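Local coordinates for hypothetical protein PH1505 (Pyrococcus horikoshii, PDB 2CYJ) that is of unknown function, an uncharacterised archaeal protein of the Mth938-like DUF498/DUF598 family built round a mixed beta sheet, at residues E51-E54 and K55-V58; E91-T94 and K95-L98. All coordinates share one frame; numbering follows the deposited sequence.

Contact 1 (51-58) and contact 2 (91-98) lie on opposite sides of the chain's centre. Their centres are about 20 Å apart and their nearest atoms about 9 Å, so they do not touch. Both are local contacts of a helix end, and both reach strand 110-115 of the mixed sheet. Contact 1 follows the chain out of helix 50-54; contact 2 follows it from edge strand 88-92 into helix 94-104. Each is partly buried. The inner side of contact 1 holds a buried carboxylate-phenol bond, and its outer side a water bridge. Contact 2 has apolar groups inside and a lysine and a glutamate beside a sulfate outside.

Contact 1 (E51-E54 and K55-V58); sequences EELE and KYLV
Tyr-56 folds back on Glu-52 where helix 50-54 gives way to a type I beta turn, Glu-54 to Leu-57. Its side chain can be followed outward from CB, which lies 3.5 Å from Leu-53 O. The ring then runs back along the helix. CG is set beside its own backbone N (chi1 -51°), which carries the ring toward Glu-52. CD1 packs loosely on Leu-53 CD1. Glu-52 O sits over one ring face, 3.7 Å from CE1 and displaced toward the rim. CZ meets Glu-52 CG. At the tip, Tyr-56 OH donates to Glu-52 OE1 at 2.6 Å, and OE1 accepts on the lone pair that points away from OE2. OE1 lies at the ring edge, in the ring plane, while the carboxylate itself stands 83° from that plane. Glu-52 gets there on an extended chain.

Both polar ends are buried, and both have further partners. Arg-33 makes a salt bridge to Glu-52 OE1, and Ser-38 OG bonds OE2. Met-34 N bonds the tyrosine OH. The arginine probably favours the ionised carboxylate. These bonds tie helix 50-54 and the turn after it to Arg-33 and Met-34 ahead of helix 36-42, and to Ser-38 within it.

The backbone turns through three bonds: Lys-55 N to Glu-52 O, Tyr-56 N to Leu-53 O and Leu-57 N to Glu-54 O. Each runs from residue i+3 to residue i, a tighter winding than the alpha-helical i+4 to i. Leu-57 centres an inverse gamma turn, and its CG rests 3.7 Å from Leu-53 O.

On the exposed side, Glu-54 and Lys-55 stop short of a salt bridge, with OE1 and NZ 4.3 Å apart. A water joins them: it donates to Glu-54 OE1 at 2.6 Å and accepts from Lys-55 NZ at 3.0 Å.

Contact 2 (E91-T94 and K95-L98); sequences EKPT and KEAL. With SO4 (sulfate ion), chain C.
Lys-92 and Glu-96 cross with their chains in contact and their charged ends apart. Lys-92 CD lies 3.7 Å from Glu-96 OE1. The lysine bends at chi2 (-64°), and its NZ ends 4.9 Å from Glu-96 OE2. A sulfate ion, probably from the crystallisation liquor, lies beside both ends. Lys-92 NZ gives it two weak hydrogen bonds, to O1 and O4. Glu-96 OE2 comes within 2.6 Å of sulfate O3, close enough that one of the two groups probably holds a proton. Pro-93 runs alongside Glu-96, its CD near OE1.

Deeper in, the methyl of Ala-97 points back at the strand end and touches Lys-92 O and Pro-93 O. Thr-94 and Leu-98 lie side by side, with CG2 3.8 Å from CD1.

This opens a beta-alpha-beta crossover: edge strand 88-92 passes into helix 94-104, which leads to strand 110-115, with strand 63-68 lying between the two in the sheet. Pro-93 is at the N-cap position. The first helical turn closes by Ala-97 N to Pro-93 O (2.8 Å), and Leu-98 N to Thr-94 O follows.

Outer partners fix the junction. Thr-94 OG1 sits beside its own backbone N (chi1 -64°) and bonds His-115 O and Gly-69 N. Leu-98 packs on Ile-114, Ile-3 and Val-6. Lys-95 NZ bonds Val-6 O, joining the helix to strand 3-7.

Contact 1 (E51-E54 and K55-V58)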
ATOM      1  N   GLU A  51      -8.374   1.200  11.590  1.00  6.87           N
ATOM      2  CA  GLU A  51      -9.197   0.001  11.522  1.00  6.67           C
ATOM      3  C   GLU A  51      -8.856  -0.786  10.263  1.00  6.46           C
ATOM      4  O   GLU A  51      -8.877  -2.019  10.266  1.00  9.27           O
ATOM      5  CB  GLU A  51     -10.686   0.363  11.514  1.00  8.21           C
ATOM      6  CG  GLU A  51     -11.203   0.919  12.842  1.00 19.47           C
ATOM      7  CD  GLU A  51     -10.946   2.414  13.035  1.00 24.88           C
ATOM      8  OE1 GLU A  51     -10.319   3.058  12.165  1.00 22.13           O
ATOM      9  OE2 GLU A  51     -11.386   2.951  14.073  1.00 27.09           O
ATOM     10  N   GLU A  52      -8.548  -0.076   9.180  1.00  5.33           N
ATOM     11  CA  GLU A  52      -8.192  -0.760   7.952  1.00  4.24           C
ATOM     12  C   GLU A  52      -6.758  -1.286   8.034  1.00  4.81           C
ATOM     13  O   GLU A  52      -6.502  -2.452   7.736  1.00  5.40           O
ATOM     14  CB  GLU A  52      -8.323   0.158   6.723  1.00  4.48           C
ATOM     15  CG  GLU A  52      -7.969  -0.595   5.425  1.00  5.34           C
ATOM     16  CD  GLU A  52      -7.877   0.263   4.175  1.00  6.26           C
ATOM     17  OE1 GLU A  52      -7.293  -0.229   3.183  1.00  6.56           O
ATOM     18  OE2 GLU A  52      -8.378   1.405   4.169  1.00  7.46           O
ATOM     19  N   LEU A  53      -5.819  -0.432   8.439  1.00  5.64           N
ATOM     20  CA  LEU A  53      -4.422  -0.851   8.510  1.00  5.70           C
ATOM     21  C   LEU A  53      -4.184  -2.083   9.382  1.00  5.69           C
ATOM     22  O   LEU A  53      -3.365  -2.938   9.055  1.00  4.63           O
ATOM     23  CB  LEU A  53      -3.546   0.309   8.994  1.00  5.00           C
ATOM     24  CG  LEU A  53      -2.038   0.059   9.102  1.00  4.63           C
ATOM     25  CD1 LEU A  53      -1.482  -0.457   7.769  1.00  7.94           C
ATOM     26  CD2 LEU A  53      -1.354   1.352   9.504  1.00  7.71           C
ATOM     27  N   GLU A  54      -4.903  -2.184  10.489  1.00  4.85           N
ATOM     28  CA  GLU A  54      -4.733  -3.313  11.386  1.00  4.83           C
ATOM     29  C   GLU A  54      -5.000  -4.645  10.692  1.00  6.69           C
ATOM     30  O   GLU A  54      -4.404  -5.659  11.056  1.00  5.52           O
ATOM     31  CB  GLU A  54      -5.652  -3.142  12.606  1.00  4.59           C
ATOM     32  CG  GLU A  54      -5.473  -4.179  13.720  1.00  7.24           C
ATOM     33  CD  GLU A  54      -6.284  -5.450  13.510  1.00  7.86           C
ATOM     34  OE1 GLU A  54      -7.220  -5.447  12.681  1.00  9.91           O
ATOM     35  OE2 GLU A  54      -5.994  -6.454  14.198  1.00  6.93           O
ATOM     36  N   LYS A  55      -5.878  -4.645   9.688  1.00  4.88           N
ATOM     37  CA  LYS A  55      -6.190  -5.879   8.965  1.00  4.70           C
ATOM     38  C   LYS A  55      -4.999  -6.393   8.165  1.00  4.27           C
ATOM     39  O   LYS A  55      -4.971  -7.562   7.785  1.00  6.97           O
ATOM     40  CB  LYS A  55      -7.366  -5.688   7.992  1.00  6.27           C
ATOM     41  CG  LYS A  55      -8.670  -5.218   8.615  1.00  8.31           C
ATOM     42  CD  LYS A  55      -9.170  -6.205   9.649  1.00 13.35           C
ATOM     43  CE  LYS A  55     -10.506  -5.762  10.204  1.00 17.08           C
ATOM     44  NZ  LYS A  55     -11.059  -6.766  11.146  1.00 23.97           N
ATOM     45  N   TYR A  56      -4.010  -5.534   7.920  1.00  4.76           N
ATOM     46  CA  TYR A  56      -2.852  -5.932   7.127  1.00  5.97           C
ATOM     47  C   TYR A  56      -1.665  -6.337   7.974  1.00  6.66           C
ATOM     48  O   TYR A  56      -0.605  -6.651   7.434  1.00  7.43           O
ATOM     49  CB  TYR A  56      -2.447  -4.802   6.181  1.00  6.46           C
ATOM     50  CG  TYR A  56      -3.601  -4.281   5.362  1.00  3.98           C
ATOM     51  CD1 TYR A  56      -3.738  -2.920   5.110  1.00  4.73           C
ATOM     52  CD2 TYR A  56      -4.589  -5.144   4.884  1.00  5.30           C
ATOM     53  CE1 TYR A  56      -4.842  -2.421   4.407  1.00  5.49           C
ATOM     54  CE2 TYR A  56      -5.694  -4.653   4.175  1.00  4.95           C
ATOM     55  CZ  TYR A  56      -5.810  -3.293   3.947  1.00  5.15           C
ATOM     56  OH  TYR A  56      -6.892  -2.802   3.261  1.00  6.88           O
ATOM     57  N   LEU A  57      -1.836  -6.326   9.295  1.00  4.65           N
ATOM     58  CA  LEU A  57      -0.763  -6.733  10.201  1.00  4.59           C
ATOM     59  C   LEU A  57      -0.858  -8.254  10.338  1.00  6.30           C
ATOM     60  O   LEU A  57      -1.358  -8.798  11.337  1.00  7.26           O
ATOM     61  CB  LEU A  57      -0.934  -6.042  11.553  1.00  6.28           C
ATOM     62  CG  LEU A  57      -1.025  -4.518  11.424  1.00  6.76           C
ATOM     63  CD1 LEU A  57      -1.146  -3.929  12.821  1.00  9.17           C
ATOM     64  CD2 LEU A  57       0.205  -3.955  10.723  1.00  8.48           C
ATOM     65  N   VAL A  58      -0.362  -8.934   9.311  1.00  5.47           N
ATOM     66  CA  VAL A  58      -0.421 -10.392   9.211  1.00  7.79           C
ATOM     67  C   VAL A  58       0.961 -11.031   9.220  1.00  6.52           C
ATOM     68  O   VAL A  58       1.153 -12.101   9.800  1.00  8.56           O
ATOM     69  CB  VAL A  58      -1.174 -10.787   7.915  1.00 12.72           C
ATOM     70  CG1 VAL A  58      -1.230 -12.291   7.765  1.00 13.49           C
ATOM     71  CG2 VAL A  58      -2.591 -10.206   7.946  1.00 15.52           C
TER
HETATM   72  O   HOH W   1      -9.417  -6.515  13.618  1.00 21.01           O

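Contact 2 (E91-T94 and K95-L98)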
ATOM      1  N   GLU A  91       5.607   7.151   2.319  1.00  7.33           N
ATOM      2  CA  GLU A  91       4.378   7.489   1.610  1.00  5.03           C
ATOM      3  C   GLU A  91       4.757   8.322   0.396  1.00  4.95           C
ATOM      4  O   GLU A  91       5.236   9.447   0.544  1.00  8.36           O
ATOM      5  CB  GLU A  91       3.440   8.290   2.510  1.00  8.16           C
ATOM      6  CG  GLU A  91       2.924   7.536   3.716  1.00 11.27           C
ATOM      7  CD  GLU A  91       1.827   8.298   4.430  1.00 17.45           C
ATOM      8  OE1 GLU A  91       2.051   8.741   5.578  1.00 19.64           O
ATOM      9  OE2 GLU A  91       0.738   8.465   3.841  1.00 16.37           O
ATOM     10  N   LYS A  92       4.544   7.767  -0.795  1.00  3.86           N
ATOM     11  CA  LYS A  92       4.866   8.457  -2.045  1.00  4.35           C
ATOM     12  C   LYS A  92       3.825   8.180  -3.115  1.00  3.95           C
ATOM     13  O   LYS A  92       3.153   7.150  -3.069  1.00  5.52           O
ATOM     14  CB  LYS A  92       6.209   7.978  -2.604  1.00  5.42           C
ATOM     15  CG  LYS A  92       7.409   8.232  -1.706  1.00  6.37           C
ATOM     16  CD  LYS A  92       7.646   9.705  -1.523  1.00  9.49           C
ATOM     17  CE  LYS A  92       8.669   9.938  -0.429  1.00 19.78           C
ATOM     18  NZ  LYS A  92       9.007  11.378  -0.312  1.00 21.92           N
ATOM     19  N   PRO A  93       3.674   9.096  -4.093  1.00  3.73           N
ATOM     20  CA  PRO A  93       2.703   8.875  -5.168  1.00  5.03           C
ATOM     21  C   PRO A  93       3.017   7.492  -5.750  1.00  3.14           C
ATOM     22  O   PRO A  93       4.171   7.051  -5.786  1.00  2.99           O
ATOM     23  CB  PRO A  93       2.977  10.030  -6.122  1.00  4.21           C
ATOM     24  CG  PRO A  93       3.353  11.148  -5.152  1.00  5.89           C
ATOM     25  CD  PRO A  93       4.292  10.431  -4.203  1.00  4.53           C
ATOM     26  N   THR A  94       1.978   6.827  -6.229  1.00  1.95           N
ATOM     27  CA  THR A  94       2.103   5.458  -6.662  1.00  3.57           C
ATOM     28  C   THR A  94       3.165   5.014  -7.634  1.00  3.38           C
ATOM     29  O   THR A  94       3.789   3.978  -7.398  1.00  3.94           O
ATOM     30  CB  THR A  94       0.726   4.956  -7.079  1.00  5.32           C
ATOM     31  OG1 THR A  94      -0.099   4.958  -5.912  1.00  4.74           O
ATOM     32  CG2 THR A  94       0.782   3.533  -7.642  1.00  3.94           C
ATOM     33  N   LYS A  95       3.418   5.755  -8.707  1.00  4.30           N
ATOM     34  CA  LYS A  95       4.436   5.255  -9.617  1.00  5.83           C
ATOM     35  C   LYS A  95       5.815   5.298  -8.971  1.00  5.22           C
ATOM     36  O   LYS A  95       6.591   4.348  -9.099  1.00  5.21           O
ATOM     37  CB  LYS A  95       4.421   5.998 -10.953  1.00  7.35           C
ATOM     38  CG  LYS A  95       5.295   5.282 -11.990  1.00  8.84           C
ATOM     39  CD  LYS A  95       5.041   5.733 -13.413  1.00 15.96           C
ATOM     40  CE  LYS A  95       3.689   5.282 -13.927  1.00 10.06           C
ATOM     41  NZ  LYS A  95       3.670   5.389 -15.422  1.00 15.81           N
ATOM     42  N   GLU A  96       6.119   6.381  -8.259  1.00  3.18           N
ATOM     43  CA  GLU A  96       7.404   6.472  -7.576  1.00  5.12           C
ATOM     44  C   GLU A  96       7.454   5.400  -6.486  1.00  4.10           C
ATOM     45  O   GLU A  96       8.466   4.722  -6.311  1.00  4.82           O
ATOM     46  CB  GLU A  96       7.587   7.851  -6.936  1.00  6.21           C
ATOM     47  CG  GLU A  96       8.830   7.910  -6.044  1.00  7.14           C
ATOM     48  CD  GLU A  96       8.992   9.208  -5.277  1.00  8.68           C
ATOM     49  OE1 GLU A  96       8.039  10.008  -5.209  1.00  7.20           O
ATOM     50  OE2 GLU A  96      10.085   9.415  -4.719  1.00 10.32           O
ATOM     51  N   ALA A  97       6.356   5.236  -5.755  1.00  4.53           N
ATOM     52  CA  ALA A  97       6.323   4.246  -4.686  1.00  3.34           C
ATOM     53  C   ALA A  97       6.610   2.832  -5.193  1.00  3.61           C
ATOM     54  O   ALA A  97       7.350   2.090  -4.555  1.00  3.86           O
ATOM     55  CB  ALA A  97       4.975   4.290  -3.956  1.00  5.08           C
ATOM     56  N   LEU A  98       6.026   2.455  -6.329  1.00  4.42           N
ATOM     57  CA  LEU A  98       6.263   1.118  -6.865  1.00  4.02           C
ATOM     58  C   LEU A  98       7.673   0.974  -7.418  1.00  4.35           C
ATOM     59  O   LEU A  98       8.249  -0.114  -7.386  1.00  3.73           O
ATOM     60  CB  LEU A  98       5.215   0.766  -7.930  1.00  4.22           C
ATOM     61  CG  LEU A  98       3.843   0.429  -7.323  1.00  5.18           C
ATOM     62  CD1 LEU A  98       2.800   0.355  -8.414  1.00  6.70           C
ATOM     63  CD2 LEU A  98       3.918  -0.899  -6.579  1.00  5.40           C
TER
HETATM   64  S   SO4 C2001      11.559  11.480  -2.336  0.70 31.55           S
HETATM   65  O1  SO4 C2001      11.361  10.251  -1.547  0.70 33.60           O
HETATM   66  O2  SO4 C2001      12.898  11.435  -2.955  0.70 29.94           O
HETATM   67  O3  SO4 C2001      10.509  11.563  -3.366  0.70 22.50           O
HETATM   68  O4  SO4 C2001      11.456  12.661  -1.460  0.70 33.15           O